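Local coordinates for CAS6A (Thermus thermophilus, PDB 4C97), which probably acts as a CRISPR-associated endoribonuclease of the Cas6 family that processes CRISPR RNA in antiviral defence, at residues Y110-L124 against A212-Y224. The protein carries 1 engineered substitution. Sequence-based numbering, arbitrary orientation. Where two conformers were deposited one is given.
Sequences YPRLFQGPPSRDLAL and ALWLSALGRFAFY
The connection between the two RAMP-like halves of this Cas6 protein wraps over a helix of the second half, with F114 and L113 docking on helix 212-224 where the chain leaves the first sheet. F114 meets W214 in a T-shaped stack: its CE1/CZ edge points at the face of the indole six-membered ring, centroids 4.8 Å apart and planes at 81°. One face of the same phenyl ring receives the methyl of A217, a CH-pi contact with CB 3.8 Å from the centroid. L113 is a knob in the hole formed by A217, R220, F221 and Y224; its branches part, CD1 going to F221 CD1 and CD2 to R220 CB. Its carbonyl O also takes a CA-H...O contact from A217 CA at 3.2 Å.

The hydrogen bonds that join the segments pass through water. Water 1 donates to L113 O and S216 OG and accepts from G116 N at 2.8 Å, tying the turn to the helix, with a weak bond from R220 NH1 besides. The R220 guanidinium lies stacked against the Q115 amide, planes 16° apart and Q115 CG over the centre of the guanidinium, while Q115 NE2 bonds back to R112 O at 2.9 Å, which helps to hold the amide in place.

After the cis peptide before P117, P118 CB rests on A212 CB at 3.6 Å, and strand 121-124 then runs nearly parallel to the helix, 12° between axes. There L122 CD1 lies 3.6 Å from G219 CA, where the helix offers only backbone. Helix 209-225 is thus held between the linker and strand 121-127 of the second sheet, while helix 144-158 touches L124 and A222, and L7 of strand 6-15 meets L113 and F221.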
ATOM      1  N   TYR A 110      -7.552  -7.582  10.425  1.00 12.97           N
ATOM      2  CA  TYR A 110      -6.533  -8.549  10.041  1.00 14.61           C
ATOM      3  C   TYR A 110      -7.109  -9.944   9.818  1.00 12.88           C
ATOM      4  O   TYR A 110      -6.756 -10.589   8.834  1.00 11.92           O
ATOM      5  CB  TYR A 110      -5.336  -8.565  11.001  1.00 11.66           C
ATOM      6  CG  TYR A 110      -4.392  -7.403  10.723  1.00 14.69           C
ATOM      7  CD1 TYR A 110      -4.554  -6.154  11.333  1.00 14.12           C
ATOM      8  CD2 TYR A 110      -3.364  -7.556   9.833  1.00 14.10           C
ATOM      9  CE1 TYR A 110      -3.692  -5.108  11.057  1.00 14.05           C
ATOM     10  CE2 TYR A 110      -2.496  -6.507   9.544  1.00 13.61           C
ATOM     11  CZ  TYR A 110      -2.678  -5.295  10.148  1.00 13.37           C
ATOM     12  OH  TYR A 110      -1.817  -4.274   9.837  1.00 14.05           O
ATOM     13  N   PRO A 111      -8.060 -10.392  10.664  1.00 13.22           N
ATOM     14  CA  PRO A 111      -8.609 -11.710  10.339  1.00 12.38           C
ATOM     15  C   PRO A 111      -9.239 -11.760   8.947  1.00 11.14           C
ATOM     16  O   PRO A 111      -9.147 -12.781   8.241  1.00 13.50           O
ATOM     17  CB  PRO A 111      -9.648 -11.934  11.443  1.00 13.31           C
ATOM     18  CG  PRO A 111      -9.082 -11.162  12.602  1.00 12.51           C
ATOM     19  CD  PRO A 111      -8.516  -9.928  11.991  1.00 12.17           C
ATOM     20  N   ARG A 112      -9.828 -10.654   8.523  1.00 11.03           N
ATOM     21  CA  ARG A 112     -10.474 -10.630   7.221  1.00 10.78           C
ATOM     22  C   ARG A 112      -9.463 -10.693   6.084  1.00 12.93           C
ATOM     23  O   ARG A 112      -9.827 -11.061   4.971  1.00 12.69           O
ATOM     24  CB  ARG A 112     -11.390  -9.416   7.079  1.00 11.68           C
ATOM     25  CG  ARG A 112     -12.712  -9.639   7.798  1.00 11.74           C
ATOM     26  CD  ARG A 112     -13.588  -8.404   7.827  1.00 11.70           C
ATOM     27  NE  ARG A 112     -14.882  -8.794   8.368  1.00 12.57           N
ATOM     28  CZ  ARG A 112     -15.867  -9.320   7.653  1.00 19.48           C
ATOM     29  NH1 ARG A 112     -15.733  -9.460   6.338  1.00 15.36           N
ATOM     30  NH2 ARG A 112     -16.986  -9.697   8.264  1.00 17.18           N
ATOM     31  N   LEU A 113      -8.200 -10.384   6.365  1.00 12.32           N
ATOM     32  CA  LEU A 113      -7.217 -10.484   5.293  1.00  9.95           C
ATOM     33  C   LEU A 113      -7.038 -11.939   4.931  1.00 12.58           C
ATOM     34  O   LEU A 113      -6.572 -12.237   3.829  1.00 11.56           O
ATOM     35  CB  LEU A 113      -5.875  -9.915   5.705  1.00 12.44           C
ATOM     36  CG  LEU A 113      -5.852  -8.423   6.004  1.00 14.15           C
ATOM     37  CD1 LEU A 113      -4.486  -8.052   6.518  1.00 15.50           C
ATOM     38  CD2 LEU A 113      -6.243  -7.568   4.791  1.00 14.97           C
ATOM     39  N   PHE A 114      -7.422 -12.837   5.843  1.00 10.19           N
ATOM     40  CA  PHE A 114      -7.215 -14.253   5.646  1.00 11.43           C
ATOM     41  C   PHE A 114      -8.503 -14.960   5.220  1.00 14.24           C
ATOM     42  O   PHE A 114      -8.612 -16.163   5.361  1.00 15.91           O
ATOM     43  CB  PHE A 114      -6.674 -14.874   6.932  1.00 13.49           C
ATOM     44  CG  PHE A 114      -5.235 -14.550   7.200  1.00 16.97           C
ATOM     45  CD1 PHE A 114      -4.216 -15.356   6.696  1.00 18.18           C
ATOM     46  CD2 PHE A 114      -4.887 -13.441   7.944  1.00 18.98           C
ATOM     47  CE1 PHE A 114      -2.892 -15.038   6.956  1.00 16.08           C
ATOM     48  CE2 PHE A 114      -3.560 -13.136   8.193  1.00 23.11           C
ATOM     49  CZ  PHE A 114      -2.573 -13.943   7.692  1.00 16.11           C
ATOM     50  N   GLN A 115      -9.472 -14.210   4.707  1.00 12.13           N
ATOM     51  CA  GLN A 115     -10.766 -14.785   4.336  1.00 12.10           C
ATOM     52  C   GLN A 115     -10.707 -15.727   3.134  1.00 12.79           C
ATOM     53  O   GLN A 115     -11.539 -16.631   3.003  1.00 15.98           O
ATOM     54  CB  GLN A 115     -11.803 -13.700   4.098  1.00 12.79           C
ATOM     55  CG  GLN A 115     -11.560 -12.875   2.871  1.00 15.08           C
ATOM     56  CD  GLN A 115     -12.553 -11.747   2.771  1.00 20.91           C
ATOM     57  OE1 GLN A 115     -13.617 -11.908   2.189  1.00 22.65           O
ATOM     58  NE2 GLN A 115     -12.218 -10.598   3.366  1.00 21.02           N
ATOM     59  N   GLY A 116      -9.738 -15.506   2.256  1.00 12.91           N
ATOM     60  CA  GLY A 116      -9.561 -16.342   1.086  1.00 11.20           C
ATOM     61  C   GLY A 116     -10.610 -15.976   0.055  1.00 11.82           C
ATOM     62  O   GLY A 116     -11.137 -14.868   0.083  1.00 18.31           O
ATOM     63  N   PRO A 117     -10.920 -16.902  -0.858  1.00 13.37           N
ATOM     64  CA  PRO A 117     -10.425 -18.278  -0.885  1.00 13.52           C
ATOM     65  C   PRO A 117      -8.931 -18.393  -1.160  1.00 15.50           C
ATOM     66  O   PRO A 117      -8.331 -17.496  -1.762  1.00 15.98           O
ATOM     67  CB  PRO A 117     -11.203 -18.903  -2.034  1.00 19.44           C
ATOM     68  CG  PRO A 117     -11.559 -17.786  -2.904  1.00 26.80           C
ATOM     69  CD  PRO A 117     -11.811 -16.625  -1.995  1.00 20.40           C
ATOM     70  N   PRO A 118      -8.327 -19.491  -0.701  1.00 16.76           N
ATOM     71  CA  PRO A 118      -6.930 -19.709  -1.054  1.00 16.26           C
ATOM     72  C   PRO A 118      -6.823 -19.816  -2.549  1.00 17.69           C
ATOM     73  O   PRO A 118      -7.713 -20.336  -3.224  1.00 17.03           O
ATOM     74  CB  PRO A 118      -6.587 -21.033  -0.369  1.00 19.71           C
ATOM     75  CG  PRO A 118      -7.893 -21.698  -0.089  1.00 24.17           C
ATOM     76  CD  PRO A 118      -8.884 -20.600   0.092  1.00 22.02           C
ATOM     77  N   SER A 119      -5.724 -19.312  -3.081  1.00 15.54           N
ATOM     78  CA  SER A 119      -5.475 -19.484  -4.486  1.00 16.52           C
ATOM     79  C   SER A 119      -3.980 -19.531  -4.689  1.00 14.51           C
ATOM     80  O   SER A 119      -3.243 -18.862  -3.981  1.00 11.48           O
ATOM     81  CB  SER A 119      -6.071 -18.330  -5.296  1.00 15.04           C
ATOM     82  OG  SER A 119      -5.680 -18.469  -6.654  1.00 13.88           O
ATOM     83  N   ARG A 120      -3.551 -20.337  -5.649  0.50 14.55           N
ATOM     84  CA  ARG A 120      -2.152 -20.396  -6.069  0.50 16.78           C
ATOM     85  C   ARG A 120      -1.726 -19.171  -6.854  0.50 14.25           C
ATOM     86  O   ARG A 120      -0.536 -18.912  -6.991  0.50 12.87           O
ATOM     87  CB  ARG A 120      -1.928 -21.638  -6.923  0.50 19.09           C
ATOM     88  CG  ARG A 120      -2.156 -22.909  -6.170  0.50 25.77           C
ATOM     89  CD  ARG A 120      -1.842 -24.118  -7.003  0.50 27.76           C
ATOM     90  NE  ARG A 120      -1.373 -25.205  -6.147  0.50 39.25           N
ATOM     91  CZ  ARG A 120      -2.092 -26.253  -5.766  0.50 39.82           C
ATOM     92  NH1 ARG A 120      -3.351 -26.409  -6.162  0.50 49.51           N
ATOM     93  NH2 ARG A 120      -1.533 -27.165  -4.984  0.50 27.36           N
ATOM     94  N   ASP A 121      -2.699 -18.411  -7.345  1.00 12.17           N
ATOM     95  CA  ASP A 121      -2.436 -17.238  -8.171  1.00 11.71           C
ATOM     96  C   ASP A 121      -2.691 -15.944  -7.413  1.00 12.91           C
ATOM     97  O   ASP A 121      -3.622 -15.847  -6.600  1.00 12.87           O
ATOM     98  CB  ASP A 121      -3.326 -17.219  -9.406  1.00 15.53           C
ATOM     99  CG  ASP A 121      -3.071 -18.375 -10.339  1.00 28.36           C
ATOM    100  OD1 ASP A 121      -1.912 -18.826 -10.439  1.00 23.87           O
ATOM    101  OD2 ASP A 121      -4.054 -18.825 -10.968  1.00 28.63           O
ATOM    102  N   LEU A 122      -1.857 -14.945  -7.662  1.00 10.45           N
ATOM    103  CA  LEU A 122      -2.093 -13.611  -7.125  1.00 11.77           C
ATOM    104  C   LEU A 122      -1.754 -12.579  -8.186  1.00 13.05           C
ATOM    105  O   LEU A 122      -0.595 -12.454  -8.614  1.00 10.11           O
ATOM    106  CB  LEU A 122      -1.281 -13.366  -5.848  1.00  9.20           C
ATOM    107  CG  LEU A 122      -1.377 -11.931  -5.284  1.00 10.96           C
ATOM    108  CD1 LEU A 122      -2.797 -11.598  -4.851  1.00 20.26           C
ATOM    109  CD2 LEU A 122      -0.387 -11.731  -4.181  1.00 10.38           C
ATOM    110  N   ALA A 123      -2.779 -11.871  -8.648  1.00 10.39           N
ATOM    111  CA  ALA A 123      -2.589 -10.806  -9.623  1.00 13.52           C
ATOM    112  C   ALA A 123      -2.519  -9.492  -8.877  1.00 13.80           C
ATOM    113  O   ALA A 123      -3.465  -9.126  -8.196  1.00 11.17           O
ATOM    114  CB  ALA A 123      -3.734 -10.774 -10.607  1.00 14.63           C
ATOM    115  N   LEU A 124      -1.393  -8.808  -8.999  1.00 10.03           N
ATOM    116  CA  LEU A 124      -1.232  -7.499  -8.396  1.00  8.39           C
ATOM    117  C   LEU A 124      -1.123  -6.439  -9.456  1.00 12.83           C
ATOM    118  O   LEU A 124      -0.458  -6.618 -10.484  1.00 12.76           O
ATOM    119  CB  LEU A 124       0.016  -7.433  -7.516  1.00 11.39           C
ATOM    120  CG  LEU A 124      -0.016  -8.225  -6.227  1.00 12.76           C
ATOM    121  CD1 LEU A 124       1.314  -8.083  -5.519  1.00 11.63           C
ATOM    122  CD2 LEU A 124      -1.164  -7.739  -5.335  1.00 16.35           C
ATOM    123  N   ALA A 212      -1.485 -21.141   0.101  1.00 10.65           N
ATOM    124  CA  ALA A 212      -2.354 -20.410  -0.819  1.00 13.92           C
ATOM    125  C   ALA A 212      -3.194 -19.366  -0.058  1.00 14.53           C
ATOM    126  O   ALA A 212      -3.461 -18.261  -0.553  1.00 11.90           O
ATOM    127  CB  ALA A 212      -3.257 -21.407  -1.584  1.00 14.60           C
ATOM    128  N   LEU A 213      -3.600 -19.716   1.161  1.00 13.62           N
ATOM    129  CA  LEU A 213      -4.279 -18.729   1.999  1.00 13.04           C
ATOM    130  C   LEU A 213      -3.380 -17.524   2.351  1.00 11.41           C
ATOM    131  O   LEU A 213      -3.803 -16.357   2.234  1.00  9.74           O
ATOM    132  CB  LEU A 213      -4.813 -19.359   3.275  1.00 13.19           C
ATOM    133  CG  LEU A 213      -5.788 -18.450   3.989  1.00 12.10           C
ATOM    134  CD1 LEU A 213      -7.064 -18.271   3.179  1.00 17.06           C
ATOM    135  CD2 LEU A 213      -6.085 -18.995   5.389  1.00 19.98           C
ATOM    136  N   TRP A 214      -2.155 -17.809   2.802  1.00 11.95           N
ATOM    137  CA  TRP A 214      -1.210 -16.743   3.064  1.00 10.11           C
ATOM    138  C   TRP A 214      -0.959 -15.894   1.811  1.00  9.89           C
ATOM    139  O   TRP A 214      -0.910 -14.667   1.884  1.00 10.32           O
ATOM    140  CB  TRP A 214       0.102 -17.324   3.601  1.00 12.31           C
ATOM    141  CG  TRP A 214       0.079 -17.480   5.093  1.00 14.30           C
ATOM    142  CD1 TRP A 214      -0.311 -18.581   5.806  1.00 15.32           C
ATOM    143  CD2 TRP A 214       0.421 -16.478   6.067  1.00 13.15           C
ATOM    144  NE1 TRP A 214      -0.219 -18.332   7.158  1.00 14.23           N
ATOM    145  CE2 TRP A 214       0.223 -17.042   7.343  1.00 13.05           C
ATOM    146  CE3 TRP A 214       0.874 -15.154   5.968  1.00 13.41           C
ATOM    147  CZ2 TRP A 214       0.471 -16.346   8.511  1.00 11.68           C
ATOM    148  CZ3 TRP A 214       1.124 -14.460   7.133  1.00 12.65           C
ATOM    149  CH2 TRP A 214       0.923 -15.056   8.388  1.00 11.92           C
ATOM    150  N   LEU A 215      -0.790 -16.533   0.651  1.00  8.54           N
ATOM    151  CA  LEU A 215      -0.619 -15.752  -0.581  1.00  8.90           C
ATOM    152  C   LEU A 215      -1.799 -14.783  -0.782  1.00 10.21           C
ATOM    153  O   LEU A 215      -1.612 -13.571  -1.042  1.00  8.96           O
ATOM    154  CB  LEU A 215      -0.435 -16.670  -1.793  1.00 10.47           C
ATOM    155  CG  LEU A 215      -0.195 -15.963  -3.127  1.00  9.77           C
ATOM    156  CD1 LEU A 215       1.117 -15.145  -3.145  1.00 11.65           C
ATOM    157  CD2 LEU A 215      -0.205 -16.967  -4.259  1.00 11.38           C
ATOM    158  N   SER A 216      -3.009 -15.304  -0.596  1.00 10.45           N
ATOM    159  CA  SER A 216      -4.188 -14.447  -0.751  1.00 10.39           C
ATOM    160  C   SER A 216      -4.214 -13.298   0.260  1.00  8.26           C
ATOM    161  O   SER A 216      -4.630 -12.169  -0.057  1.00 10.57           O
ATOM    162  CB  SER A 216      -5.484 -15.263  -0.703  1.00 12.72           C
ATOM    163  OG  SER A 216      -5.784 -15.745   0.593  1.00 13.49           O
ATOM    164  N   ALA A 217      -3.757 -13.589   1.464  1.00  9.56           N
ATOM    165  CA  ALA A 217      -3.706 -12.579   2.526  1.00 11.32           C
ATOM    166  C   ALA A 217      -2.688 -11.473   2.224  1.00  8.10           C
ATOM    167  O   ALA A 217      -2.956 -10.287   2.484  1.00  8.88           O
ATOM    168  CB  ALA A 217      -3.395 -13.235   3.870  1.00 13.91           C
ATOM    169  N   LEU A 218      -1.527 -11.851   1.680  1.00  9.82           N
ATOM    170  CA  LEU A 218      -0.549 -10.844   1.271  1.00 10.49           C
ATOM    171  C   LEU A 218      -1.172  -9.941   0.224  1.00  7.59           C
ATOM    172  O   LEU A 218      -1.001  -8.705   0.248  1.00  8.74           O
ATOM    173  CB  LEU A 218       0.711 -11.513   0.723  1.00  9.75           C
ATOM    174  CG  LEU A 218       1.470 -12.329   1.765  1.00  9.61           C
ATOM    175  CD1 LEU A 218       2.650 -13.009   1.135  1.00 12.41           C
ATOM    176  CD2 LEU A 218       1.943 -11.464   2.903  1.00 15.06           C
ATOM    177  N   GLY A 219      -1.885 -10.583  -0.701  1.00  8.55           N
ATOM    178  CA  GLY A 219      -2.653  -9.848  -1.698  1.00  8.12           C
ATOM    179  C   GLY A 219      -3.634  -8.837  -1.126  1.00  8.27           C
ATOM    180  O   GLY A 219      -3.634  -7.665  -1.524  1.00 10.10           O
ATOM    181  N   ARG A 220      -4.467  -9.272  -0.198  1.00 10.68           N
ATOM    182  CA  ARG A 220      -5.419  -8.360   0.441  0.50  9.31           C
ATOM    183  C   ARG A 220      -4.724  -7.252   1.240  1.00  8.97           C
ATOM    184  O   ARG A 220      -5.184  -6.105   1.258  1.00 11.29           O
ATOM    185  CB  ARG A 220      -6.407  -9.119   1.328  0.50 11.12           C
ATOM    186  CG  ARG A 220      -7.409  -9.971   0.553  0.50 12.09           C
ATOM    187  CD  ARG A 220      -8.533 -10.533   1.416  0.50 17.26           C
ATOM    188  NE  ARG A 220      -9.773 -10.607   0.655  0.50 26.85           N
ATOM    189  CZ  ARG A 220     -10.063 -11.551  -0.238  0.50 31.50           C
ATOM    190  NH1 ARG A 220      -9.208 -12.532  -0.495  0.50 21.95           N
ATOM    191  NH2 ARG A 220     -11.222 -11.507  -0.881  0.50 46.20           N
ATOM    192  N   PHE A 221      -3.626  -7.590   1.916  1.00  9.11           N
ATOM    193  CA  PHE A 221      -2.893  -6.614   2.718  1.00  8.77           C
ATOM    194  C   PHE A 221      -2.253  -5.530   1.867  1.00  8.59           C
ATOM    195  O   PHE A 221      -2.154  -4.359   2.293  1.00 10.04           O
ATOM    196  CB  PHE A 221      -1.839  -7.362   3.518  1.00  8.95           C
ATOM    197  CG  PHE A 221      -1.070  -6.528   4.472  1.00  7.98           C
ATOM    198  CD1 PHE A 221      -1.696  -5.859   5.511  1.00  8.70           C
ATOM    199  CD2 PHE A 221       0.317  -6.435   4.370  1.00 10.36           C
ATOM    200  CE1 PHE A 221      -0.968  -5.120   6.418  1.00 10.20           C
ATOM    201  CE2 PHE A 221       1.030  -5.682   5.273  1.00 10.79           C
ATOM    202  CZ  PHE A 221       0.385  -5.038   6.304  1.00  8.93           C
ATOM    203  N   ALA A 222      -1.794  -5.922   0.666  1.00  8.80           N
ATOM    204  CA  ALA A 222      -1.181  -4.947  -0.246  1.00  9.83           C
ATOM    205  C   ALA A 222      -1.971  -3.629  -0.445  1.00  7.12           C
ATOM    206  O   ALA A 222      -1.382  -2.535  -0.515  1.00  8.37           O
ATOM    207  CB  ALA A 222      -0.879  -5.608  -1.580  1.00 11.03           C
ATOM    208  N   PHE A 223      -3.291  -3.732  -0.502  1.00  7.17           N
ATOM    209  CA  PHE A 223      -4.172  -2.580  -0.654  1.00  9.20           C
ATOM    210  C   PHE A 223      -3.876  -1.531   0.420  1.00  9.51           C
ATOM    211  O   PHE A 223      -3.945  -0.325   0.174  1.00 10.64           O
ATOM    212  CB  PHE A 223      -5.627  -3.046  -0.511  1.00  9.12           C
ATOM    213  CG  PHE A 223      -6.647  -1.950  -0.629  1.00 10.50           C
ATOM    214  CD1 PHE A 223      -7.051  -1.482  -1.866  1.00 12.72           C
ATOM    215  CD2 PHE A 223      -7.241  -1.407   0.505  1.00 11.45           C
ATOM    216  CE1 PHE A 223      -7.994  -0.500  -1.978  1.00 12.59           C
ATOM    217  CE2 PHE A 223      -8.186  -0.423   0.396  1.00 11.31           C
ATOM    218  CZ  PHE A 223      -8.586   0.030  -0.840  1.00 13.46           C
ATOM    219  N   TYR A 224      -3.600  -2.011   1.628  1.00 10.17           N
ATOM    220  CA  TYR A 224      -3.349  -1.143   2.779  1.00 10.89           C
ATOM    221  C   TYR A 224      -1.876  -0.775   2.901  1.00 13.26           C
ATOM    222  O   TYR A 224      -1.547   0.392   3.126  1.00 14.26           O
ATOM    223  CB  TYR A 224      -3.842  -1.808   4.069  1.00 10.00           C
ATOM    224  CG  TYR A 224      -5.325  -2.049   4.024  1.00 11.18           C
ATOM    225  CD1 TYR A 224      -6.219  -1.016   4.285  1.00 11.03           C
ATOM    226  CD2 TYR A 224      -5.839  -3.288   3.690  1.00 12.67           C
ATOM    227  CE1 TYR A 224      -7.568  -1.204   4.215  1.00 13.13           C
ATOM    228  CE2 TYR A 224      -7.208  -3.495   3.631  1.00 11.70           C
ATOM    229  CZ  TYR A 224      -8.065  -2.450   3.896  1.00 13.88           C
ATOM    230  OH  TYR A 224      -9.419  -2.630   3.821  1.00 17.05           O
TER
HETATM  231  O   HOH W   1      -7.417 -13.943   1.899  1.00 13.18           O
HETATM  232  O   HOH W   2      -8.504 -15.056  -2.740  1.00 19.71           O